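Local coordinates for protein putative polysaccharide deacetylase (Bdellovibrio bacteriovorus HD100, PDB 5JP6) that probably removes acetyl groups from peptidoglycan as a zinc-binding carbohydrate esterase of family 4, a hydrolase acting on carbon-nitrogen bonds other than peptide bonds, at residues 313-325 against 343-357. The protein carries 1 engineered substitution. Residues are numbered along the deposited sequence; the frame is centred on the assembly and turned at random.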
ATOM      1  N   ASN A 313      13.590  -8.345  -4.965  1.00 19.98           N
ATOM      2  CA  ASN A 313      12.715  -7.966  -6.058  1.00 20.32           C
ATOM      3  C   ASN A 313      12.308  -9.182  -6.881  1.00 19.69           C
ATOM      4  O   ASN A 313      11.152  -9.333  -7.266  1.00 20.73           O
ATOM      5  CB  ASN A 313      13.425  -7.022  -7.013  1.00 21.77           C
ATOM      6  CG  ASN A 313      13.650  -5.618  -6.470  1.00 21.34           C
ATOM      7  OD1 ASN A 313      13.620  -5.365  -5.301  1.00 21.91           O
ATOM      8  ND2 ASN A 313      13.970  -4.704  -7.406  1.00 21.10           N
ATOM      9  N   GLU A 314      13.280 -10.062  -7.138  1.00 20.57           N
ATOM     10  CA  GLU A 314      13.097 -11.308  -7.889  0.50 20.58           C
ATOM     11  C   GLU A 314      12.026 -12.201  -7.260  1.00 20.29           C
ATOM     12  O   GLU A 314      11.131 -12.720  -7.918  1.00 21.78           O
ATOM     13  CB  GLU A 314      14.458 -12.030  -7.927  0.50 21.94           C
ATOM     14  CG  GLU A 314      14.628 -13.118  -8.944  0.50 21.37           C
ATOM     15  CD  GLU A 314      16.130 -13.331  -9.271  0.50 24.06           C
ATOM     16  OE1 GLU A 314      16.661 -12.515 -10.082  0.50 29.21           O
ATOM     17  OE2 GLU A 314      16.765 -14.309  -8.748  0.50 29.37           O
ATOM     18  N   GLN A 315      12.114 -12.402  -5.945  1.00 20.57           N
ATOM     19  CA  GLN A 315      11.157 -13.207  -5.220  0.50 18.82           C
ATOM     20  C   GLN A 315       9.706 -12.623  -5.277  1.00 20.12           C
ATOM     21  O   GLN A 315       8.758 -13.304  -5.526  1.00 29.27           O
ATOM     22  CB  GLN A 315      11.688 -13.417  -3.794  0.50 19.29           C
ATOM     23  CG  GLN A 315      10.733 -14.228  -2.942  0.50 19.31           C
ATOM     24  CD  GLN A 315      11.341 -14.651  -1.630  0.50 24.24           C
ATOM     25  OE1 GLN A 315      12.549 -14.622  -1.443  0.50 24.84           O
ATOM     26  NE2 GLN A 315      10.493 -15.017  -0.703  0.50 31.00           N
ATOM     27  N   LEU A 316       9.653 -11.296  -5.079  1.00 20.37           N
ATOM     28  CA  LEU A 316       8.360 -10.632  -5.118  1.00 19.83           C
ATOM     29  C   LEU A 316       7.693 -10.795  -6.481  1.00 20.31           C
ATOM     30  O   LEU A 316       6.526 -11.176  -6.557  1.00 20.52           O
ATOM     31  CB  LEU A 316       8.518  -9.151  -4.730  1.00 20.72           C
ATOM     32  CG  LEU A 316       7.220  -8.313  -4.752  1.00 21.98           C
ATOM     33  CD1 LEU A 316       6.173  -8.957  -3.830  1.00 22.71           C
ATOM     34  CD2 LEU A 316       7.503  -6.892  -4.346  1.00 21.71           C
ATOM     35  N   LEU A 317       8.436 -10.552  -7.570  1.00 19.05           N
ATOM     36  CA  LEU A 317       7.898 -10.710  -8.955  1.00 19.99           C
ATOM     37  C   LEU A 317       7.474 -12.153  -9.139  1.00 19.48           C
ATOM     38  O   LEU A 317       6.440 -12.395  -9.726  1.00 21.83           O
ATOM     39  CB  LEU A 317       8.914 -10.302 -10.030  1.00 22.11           C
ATOM     40  CG  LEU A 317       9.005  -8.817 -10.266  1.00 23.58           C
ATOM     41  CD1 LEU A 317      10.368  -8.444 -10.832  1.00 26.42           C
ATOM     42  CD2 LEU A 317       7.834  -8.394 -11.181  1.00 25.39           C
ATOM     43  N   ALA A 318       8.280 -13.106  -8.665  1.00 19.95           N
ATOM     44  CA  ALA A 318       7.979 -14.516  -8.849  1.00 20.59           C
ATOM     45  C   ALA A 318       6.695 -14.910  -8.116  1.00 20.20           C
ATOM     46  O   ALA A 318       5.854 -15.611  -8.677  1.00 21.77           O
ATOM     47  CB  ALA A 318       9.157 -15.384  -8.395  1.00 22.30           C
ATOM     48  N   ARG A 319       6.548 -14.423  -6.879  1.00 20.52           N
ATOM     49  CA  ARG A 319       5.370 -14.779  -6.101  1.00 21.17           C
ATOM     50  C   ARG A 319       4.095 -14.181  -6.693  1.00 20.24           C
ATOM     51  O   ARG A 319       3.097 -14.882  -6.897  1.00 20.86           O
ATOM     52  CB  ARG A 319       5.543 -14.344  -4.671  1.00 22.37           C
ATOM     53  CG  ARG A 319       4.330 -14.574  -3.801  1.00 23.93           C
ATOM     54  CD  ARG A 319       3.786 -16.001  -3.814  1.00 24.68           C
ATOM     55  NE  ARG A 319       4.737 -17.014  -3.408  1.00 24.77           N
ATOM     56  CZ  ARG A 319       4.897 -17.505  -2.179  1.00 28.06           C
ATOM     57  NH1 ARG A 319       4.215 -17.075  -1.140  1.00 32.10           N
ATOM     58  NH2 ARG A 319       5.781 -18.485  -1.999  1.00 33.01           N
ATOM     59  N   VAL A 320       4.122 -12.877  -6.986  1.00 19.31           N
ATOM     60  CA  VAL A 320       2.907 -12.277  -7.491  1.00 20.01           C
ATOM     61  C   VAL A 320       2.523 -12.859  -8.861  1.00 19.63           C
ATOM     62  O   VAL A 320       1.350 -13.130  -9.136  1.00 20.87           O
ATOM     63  CB  VAL A 320       2.945 -10.744  -7.463  1.00 19.96           C
ATOM     64  CG1 VAL A 320       3.906 -10.145  -8.514  1.00 21.71           C
ATOM     65  CG2 VAL A 320       1.559 -10.176  -7.646  1.00 21.08           C
ATOM     66  N   LEU A 321       3.512 -13.062  -9.744  1.00 19.37           N
ATOM     67  CA  LEU A 321       3.190 -13.618 -11.049  1.00 19.11           C
ATOM     68  C   LEU A 321       2.768 -15.093 -10.964  1.00 19.43           C
ATOM     69  O   LEU A 321       1.874 -15.501 -11.677  1.00 21.01           O
ATOM     70  CB  LEU A 321       4.347 -13.406 -12.020  1.00 20.02           C
ATOM     71  CG  LEU A 321       4.591 -11.948 -12.456  1.00 19.92           C
ATOM     72  CD1 LEU A 321       5.971 -11.784 -13.075  1.00 21.26           C
ATOM     73  CD2 LEU A 321       3.503 -11.496 -13.413  1.00 20.17           C
ATOM     74  N   ALA A 322       3.384 -15.867 -10.068  1.00 20.74           N
ATOM     75  CA  ALA A 322       2.906 -17.237  -9.841  1.00 22.32           C
ATOM     76  C   ALA A 322       1.437 -17.242  -9.391  1.00 20.79           C
ATOM     77  O   ALA A 322       0.633 -18.036  -9.871  1.00 23.69           O
ATOM     78  CB  ALA A 322       3.774 -17.945  -8.818  1.00 21.81           C
ATOM     79  N   ASN A 323       1.060 -16.293  -8.538  1.00 21.78           N
ATOM     80  CA  ASN A 323      -0.301 -16.235  -8.056  1.00 22.41           C
ATOM     81  C   ASN A 323      -1.242 -15.754  -9.137  1.00 21.79           C
ATOM     82  O   ASN A 323      -2.374 -16.217  -9.226  1.00 24.40           O
ATOM     83  CB  ASN A 323      -0.398 -15.371  -6.802  1.00 21.73           C
ATOM     84  CG  ASN A 323       0.116 -16.081  -5.567  1.00 24.74           C
ATOM     85  OD1 ASN A 323       0.244 -17.305  -5.535  1.00 30.28           O
ATOM     86  ND2 ASN A 323       0.430 -15.299  -4.535  1.00 25.52           N
ATOM     87  N   VAL A 324      -0.802 -14.784  -9.943  1.00 21.42           N
ATOM     88  CA  VAL A 324      -1.615 -14.376 -11.108  1.00 21.62           C
ATOM     89  C   VAL A 324      -1.902 -15.595 -11.972  1.00 21.75           C
ATOM     90  O   VAL A 324      -3.068 -15.852 -12.331  1.00 25.06           O
ATOM     91  CB  VAL A 324      -0.900 -13.285 -11.964  1.00 22.26           C
ATOM     92  CG1 VAL A 324      -1.605 -13.096 -13.294  1.00 23.57           C
ATOM     93  CG2 VAL A 324      -0.818 -11.961 -11.186  1.00 21.49           C
ATOM     94  N   GLU A 325      -0.852 -16.357 -12.300  1.00 22.40           N
ATOM     95  CA  GLU A 325      -1.016 -17.511 -13.177  1.00 24.90           C
ATOM     96  C   GLU A 325      -1.880 -18.606 -12.582  1.00 25.32           C
ATOM     97  O   GLU A 325      -2.699 -19.220 -13.309  1.00 28.78           O
ATOM     98  CB  GLU A 325       0.356 -18.046 -13.588  1.00 24.59           C
ATOM     99  CG  GLU A 325       1.213 -17.081 -14.371  1.00 28.27           C
ATOM    100  CD  GLU A 325       0.983 -17.041 -15.865  1.00 31.29           C
ATOM    101  OE1 GLU A 325      -0.093 -17.435 -16.345  1.00 34.17           O
ATOM    102  OE2 GLU A 325       1.930 -16.589 -16.574  1.00 29.78           O
ATOM    103  N   GLU A 343       9.378  -0.410  -7.067  1.00 18.68           N
ATOM    104  CA  GLU A 343      10.576  -0.765  -7.797  1.00 19.80           C
ATOM    105  C   GLU A 343      10.310  -1.817  -8.872  1.00 20.30           C
ATOM    106  O   GLU A 343      10.976  -1.812  -9.900  1.00 20.25           O
ATOM    107  CB  GLU A 343      11.654  -1.309  -6.839  1.00 20.08           C
ATOM    108  CG  GLU A 343      12.182  -0.306  -5.827  1.00 21.80           C
ATOM    109  CD  GLU A 343      13.200   0.658  -6.407  1.00 22.52           C
ATOM    110  OE1 GLU A 343      13.888   0.363  -7.421  1.00 24.91           O
ATOM    111  OE2 GLU A 343      13.367   1.754  -5.795  1.00 21.31           O
ATOM    112  N   ILE A 344       9.386  -2.751  -8.595  1.00 18.72           N
ATOM    113  CA  ILE A 344       9.113  -3.837  -9.538  1.00 18.97           C
ATOM    114  C   ILE A 344       7.934  -3.565 -10.474  1.00 17.64           C
ATOM    115  O   ILE A 344       7.650  -4.387 -11.350  1.00 18.28           O
ATOM    116  CB  ILE A 344       8.891  -5.192  -8.837  1.00 19.08           C
ATOM    117  CG1 ILE A 344       7.614  -5.202  -7.978  1.00 21.99           C
ATOM    118  CG2 ILE A 344      10.131  -5.561  -8.015  1.00 20.73           C
ATOM    119  CD1 ILE A 344       6.913  -6.530  -7.978  1.00 28.88           C
ATOM    120  N   MET A 345       7.292  -2.399 -10.337  1.00 18.24           N
ATOM    121  CA  MET A 345       6.034  -2.217 -11.054  1.00 18.94           C
ATOM    122  C   MET A 345       6.202  -2.233 -12.588  1.00 18.03           C
ATOM    123  O   MET A 345       5.435  -2.925 -13.289  1.00 18.51           O
ATOM    124  CB  MET A 345       5.279  -0.993 -10.554  1.00 18.46           C
ATOM    125  CG  MET A 345       3.836  -0.893 -11.069  1.00 18.64           C
ATOM    126  SD  MET A 345       2.804  -2.349 -10.706  1.00 20.21           S
ATOM    127  CE  MET A 345       2.978  -2.512  -8.934  1.00 19.34           C
ATOM    128  N   PRO A 346       7.209  -1.501 -13.132  1.00 18.47           N
ATOM    129  CA  PRO A 346       7.355  -1.611 -14.600  1.00 18.66           C
ATOM    130  C   PRO A 346       7.591  -3.043 -15.088  1.00 19.30           C
ATOM    131  O   PRO A 346       7.003  -3.476 -16.075  1.00 19.22           O
ATOM    132  CB  PRO A 346       8.561  -0.712 -14.887  1.00 19.71           C
ATOM    133  CG  PRO A 346       8.528   0.297 -13.777  1.00 20.39           C
ATOM    134  CD  PRO A 346       8.093  -0.458 -12.547  1.00 19.79           C
ATOM    135  N   GLN A 347       8.388  -3.786 -14.339  1.00 18.99           N
ATOM    136  CA  GLN A 347       8.721  -5.138 -14.699  1.00 19.49           C
ATOM    137  C   GLN A 347       7.451  -6.047 -14.606  1.00 18.84           C
ATOM    138  O   GLN A 347       7.180  -6.913 -15.472  1.00 19.85           O
ATOM    139  CB  GLN A 347       9.830  -5.655 -13.807  1.00 21.07           C
ATOM    140  CG  GLN A 347      10.327  -7.028 -14.238  1.00 22.78           C
ATOM    141  CD  GLN A 347      11.382  -6.958 -15.345  1.00 25.29           C
ATOM    142  OE1 GLN A 347      12.423  -6.395 -15.132  1.00 25.88           O
ATOM    143  NE2 GLN A 347      11.082  -7.458 -16.524  1.00 32.15           N
ATOM    144  N   PHE A 348       6.663  -5.836 -13.561  1.00 17.73           N
ATOM    145  CA  PHE A 348       5.428  -6.576 -13.348  1.00 16.89           C
ATOM    146  C   PHE A 348       4.461  -6.355 -14.499  1.00 18.03           C
ATOM    147  O   PHE A 348       3.870  -7.290 -15.021  1.00 19.31           O
ATOM    148  CB  PHE A 348       4.786  -6.172 -12.016  1.00 18.53           C
ATOM    149  CG  PHE A 348       3.435  -6.771 -11.790  1.00 18.38           C
ATOM    150  CD1 PHE A 348       3.297  -8.110 -11.526  1.00 19.88           C
ATOM    151  CD2 PHE A 348       2.274  -6.002 -11.879  1.00 20.55           C
ATOM    152  CE1 PHE A 348       2.048  -8.674 -11.299  1.00 20.51           C
ATOM    153  CE2 PHE A 348       1.034  -6.576 -11.693  1.00 20.78           C
ATOM    154  CZ  PHE A 348       0.925  -7.900 -11.395  1.00 21.62           C
ATOM    155  N   LEU A 349       4.283  -5.089 -14.862  1.00 18.46           N
ATOM    156  CA  LEU A 349       3.397  -4.748 -15.946  1.00 18.28           C
ATOM    157  C   LEU A 349       3.839  -5.375 -17.278  1.00 18.99           C
ATOM    158  O   LEU A 349       3.009  -5.859 -18.036  1.00 21.01           O
ATOM    159  CB  LEU A 349       3.243  -3.235 -16.028  1.00 19.04           C
ATOM    160  CG  LEU A 349       2.579  -2.559 -14.808  1.00 19.59           C
ATOM    161  CD1 LEU A 349       2.766  -1.045 -14.843  1.00 20.68           C
ATOM    162  CD2 LEU A 349       1.129  -2.959 -14.698  1.00 20.60           C
ATOM    163  N   ARG A 350       5.136  -5.335 -17.549  1.00 19.14           N
ATOM    164  CA  ARG A 350       5.657  -5.964 -18.748  0.50 19.97           C
ATOM    165  C   ARG A 350       5.386  -7.466 -18.736  1.00 20.84           C
ATOM    166  O   ARG A 350       4.972  -8.026 -19.754  1.00 20.80           O
ATOM    167  CB  ARG A 350       7.148  -5.642 -18.925  0.50 20.11           C
ATOM    168  CG  ARG A 350       7.835  -6.337 -20.115  0.50 19.82           C
ATOM    169  CD  ARG A 350       7.239  -6.070 -21.496  0.50 22.60           C
ATOM    170  NE  ARG A 350       7.662  -7.061 -22.499  0.50 23.13           N
ATOM    171  CZ  ARG A 350       8.752  -7.003 -23.255  0.50 25.86           C
ATOM    172  NH1 ARG A 350       9.598  -5.983 -23.189  0.50 29.05           N
ATOM    173  NH2 ARG A 350       8.993  -7.985 -24.111  0.50 28.20           N
ATOM    174  N   GLU A 351       5.592  -8.118 -17.598  1.00 19.35           N
ATOM    175  CA  GLU A 351       5.306  -9.566 -17.519  1.00 20.29           C
ATOM    176  C   GLU A 351       3.805  -9.870 -17.674  1.00 19.94           C
ATOM    177  O   GLU A 351       3.484 -10.848 -18.341  1.00 22.03           O
ATOM    178  CB  GLU A 351       5.858 -10.172 -16.253  1.00 20.53           C
ATOM    179  CG  GLU A 351       7.338 -10.471 -16.346  1.00 20.83           C
ATOM    180  CD  GLU A 351       7.602 -11.511 -17.439  1.00 22.14           C
ATOM    181  OE1 GLU A 351       6.965 -12.604 -17.395  1.00 24.27           O
ATOM    182  OE2 GLU A 351       8.398 -11.204 -18.345  1.00 23.30           O
ATOM    183  N   LEU A 352       2.902  -9.063 -17.103  1.00 20.65           N
ATOM    184  CA  LEU A 352       1.450  -9.270 -17.335  1.00 21.27           C
ATOM    185  C   LEU A 352       1.224  -9.263 -18.852  1.00 21.02           C
ATOM    186  O   LEU A 352       0.520 -10.128 -19.399  1.00 23.28           O
ATOM    187  CB  LEU A 352       0.590  -8.203 -16.681  1.00 21.82           C
ATOM    188  CG  LEU A 352       0.376  -8.245 -15.194  1.00 23.06           C
ATOM    189  CD1 LEU A 352      -0.527  -7.089 -14.788  1.00 23.43           C
ATOM    190  CD2 LEU A 352      -0.178  -9.580 -14.748  1.00 23.88           C
ATOM    191  N   TYR A 353       1.755  -8.249 -19.528  1.00 22.13           N
ATOM    192  CA  TYR A 353       1.611  -8.138 -20.959  1.00 24.50           C
ATOM    193  C   TYR A 353       2.183  -9.364 -21.709  1.00 24.36           C
ATOM    194  O   TYR A 353       1.480  -9.985 -22.532  1.00 26.34           O
ATOM    195  CB  TYR A 353       2.289  -6.857 -21.440  1.00 24.32           C
ATOM    196  CG  TYR A 353       2.148  -6.620 -22.905  1.00 29.90           C
ATOM    197  CD1 TYR A 353       0.973  -6.083 -23.419  1.00 37.11           C
ATOM    198  CD2 TYR A 353       3.188  -6.891 -23.762  1.00 34.58           C
ATOM    199  CE1 TYR A 353       0.843  -5.828 -24.763  1.00 41.34           C
ATOM    200  CE2 TYR A 353       3.062  -6.644 -25.114  1.00 41.01           C
ATOM    201  CZ  TYR A 353       1.885  -6.123 -25.594  1.00 41.18           C
ATOM    202  OH  TYR A 353       1.800  -5.879 -26.919  1.00 51.88           O
ATOM    203  N   ASN A 354       3.395  -9.770 -21.318  1.00 24.22           N
ATOM    204  CA  ASN A 354       4.056 -10.921 -21.919  1.00 24.17           C
ATOM    205  C   ASN A 354       3.244 -12.214 -21.758  1.00 24.25           C
ATOM    206  O   ASN A 354       3.225 -13.110 -22.655  1.00 27.33           O
ATOM    207  CB  ASN A 354       5.475 -11.138 -21.373  1.00 23.33           C
ATOM    208  CG  ASN A 354       6.474 -10.095 -21.826  1.00 24.61           C
ATOM    209  OD1 ASN A 354       6.263  -9.378 -22.802  1.00 27.64           O
ATOM    210  ND2 ASN A 354       7.591 -10.014 -21.074  1.00 24.92           N
ATOM    211  N   ARG A 355       2.601 -12.342 -20.609  1.00 23.16           N
ATOM    212  CA  ARG A 355       1.849 -13.538 -20.232  1.00 23.41           C
ATOM    213  C   ARG A 355       0.422 -13.568 -20.750  1.00 25.68           C
ATOM    214  O   ARG A 355      -0.289 -14.539 -20.484  1.00 28.45           O
ATOM    215  CB  ARG A 355       1.904 -13.726 -18.709  1.00 23.45           C
ATOM    216  CG  ARG A 355       3.326 -13.980 -18.219  1.00 22.30           C
ATOM    217  CD  ARG A 355       3.463 -13.751 -16.726  1.00 24.06           C
ATOM    218  NE  ARG A 355       4.836 -13.949 -16.252  1.00 22.64           N
ATOM    219  CZ  ARG A 355       5.288 -14.988 -15.565  1.00 22.28           C
ATOM    220  NH1 ARG A 355       4.517 -16.023 -15.301  1.00 25.41           N
ATOM    221  NH2 ARG A 355       6.560 -15.010 -15.195  1.00 24.03           N
ATOM    222  N   GLY A 356       0.006 -12.510 -21.459  1.00 25.24           N
ATOM    223  CA  GLY A 356      -1.298 -12.453 -22.101  1.00 26.58           C
ATOM    224  C   GLY A 356      -2.413 -11.917 -21.243  1.00 24.73           C
ATOM    225  O   GLY A 356      -3.593 -12.085 -21.570  1.00 29.03           O
ATOM    226  N   TYR A 357      -2.051 -11.236 -20.161  1.00 24.17           N
ATOM    227  CA  TYR A 357      -3.033 -10.692 -19.237  1.00 24.13           C
ATOM    228  C   TYR A 357      -3.388  -9.227 -19.665  1.00 23.63           C
ATOM    229  O   TYR A 357      -2.563  -8.517 -20.285  1.00 27.54           O
ATOM    230  CB  TYR A 357      -2.561 -10.824 -17.753  1.00 24.61           C
ATOM    231  CG  TYR A 357      -2.527 -12.241 -17.225  1.00 24.63           C
ATOM    232  CD1 TYR A 357      -1.404 -13.057 -17.401  1.00 27.76           C
ATOM    233  CD2 TYR A 357      -3.623 -12.798 -16.566  1.00 28.72           C
ATOM    234  CE1 TYR A 357      -1.412 -14.360 -16.971  1.00 30.14           C
ATOM    235  CE2 TYR A 357      -3.600 -14.113 -16.149  1.00 31.57           C
ATOM    236  CZ  TYR A 357      -2.504 -14.891 -16.371  1.00 30.81           C
ATOM    237  OH  TYR A 357      -2.475 -16.202 -15.916  1.00 36.17           O
TER
HETATM  238  O   HOH W   1      15.228  -2.027  -7.274  1.00 23.39           O
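F348 drops its side chain as a knob into a hole formed by L317, V320, L321 and V324, and so joins two neighbouring helices that pack on the parallel sheet of the NodB-homology fold. The axes of segments 313-325 and 343-354 approach to 10.3 Å, with a signed crossing angle of -40°. Strand 330-335 lies between them in sequence, so the two helices precede and follow one strand of the sheet, and V320 touches V332 and F334 on it. A chi1 of 174° swings the F348 ring toward the first helix, where CG1 of V320 reaches CE1 of F348 at 3.7 Å; this methyl and CD2 of L321 both meet the ring obliquely, and L321 slides past it in the opposing direction. L352, one turn on, lies over one face of the same ring, and L173 of strand 170-176 also touches F348, tying the knob to the sheet.

Nearer the start of both segments, I344 spreads its branches over the first helix. CD1 of I344 meets CD2 of L316 at 3.7 Å, the two side chains crossing at about a right angle, whereas CG2 lies against CB of N313.

At the far end apolar and polar contacts mix. A Schellman motif, with G356 at positive phi, follows the last turn of helix 339-354 and carries the chain into Y357, whose ring receives CG1 of V324 over its centre, a CH-pi contact of 3.6 Å to the centroid. E325, its chain bent at chi2, divides its carboxylate between two partners. OE2 of E325 offers its anti lone pair to NH1 of R355 at 2.9 Å, nearly in the guanidinium plane; NE of R355 is bridged to OE1 of E351, and CB of L321 covers a guanidinium face. OE1 of E325 accepts a hydrogen bond from OH of Y357 (2.7 Å), which meets it from above the carboxylate plane.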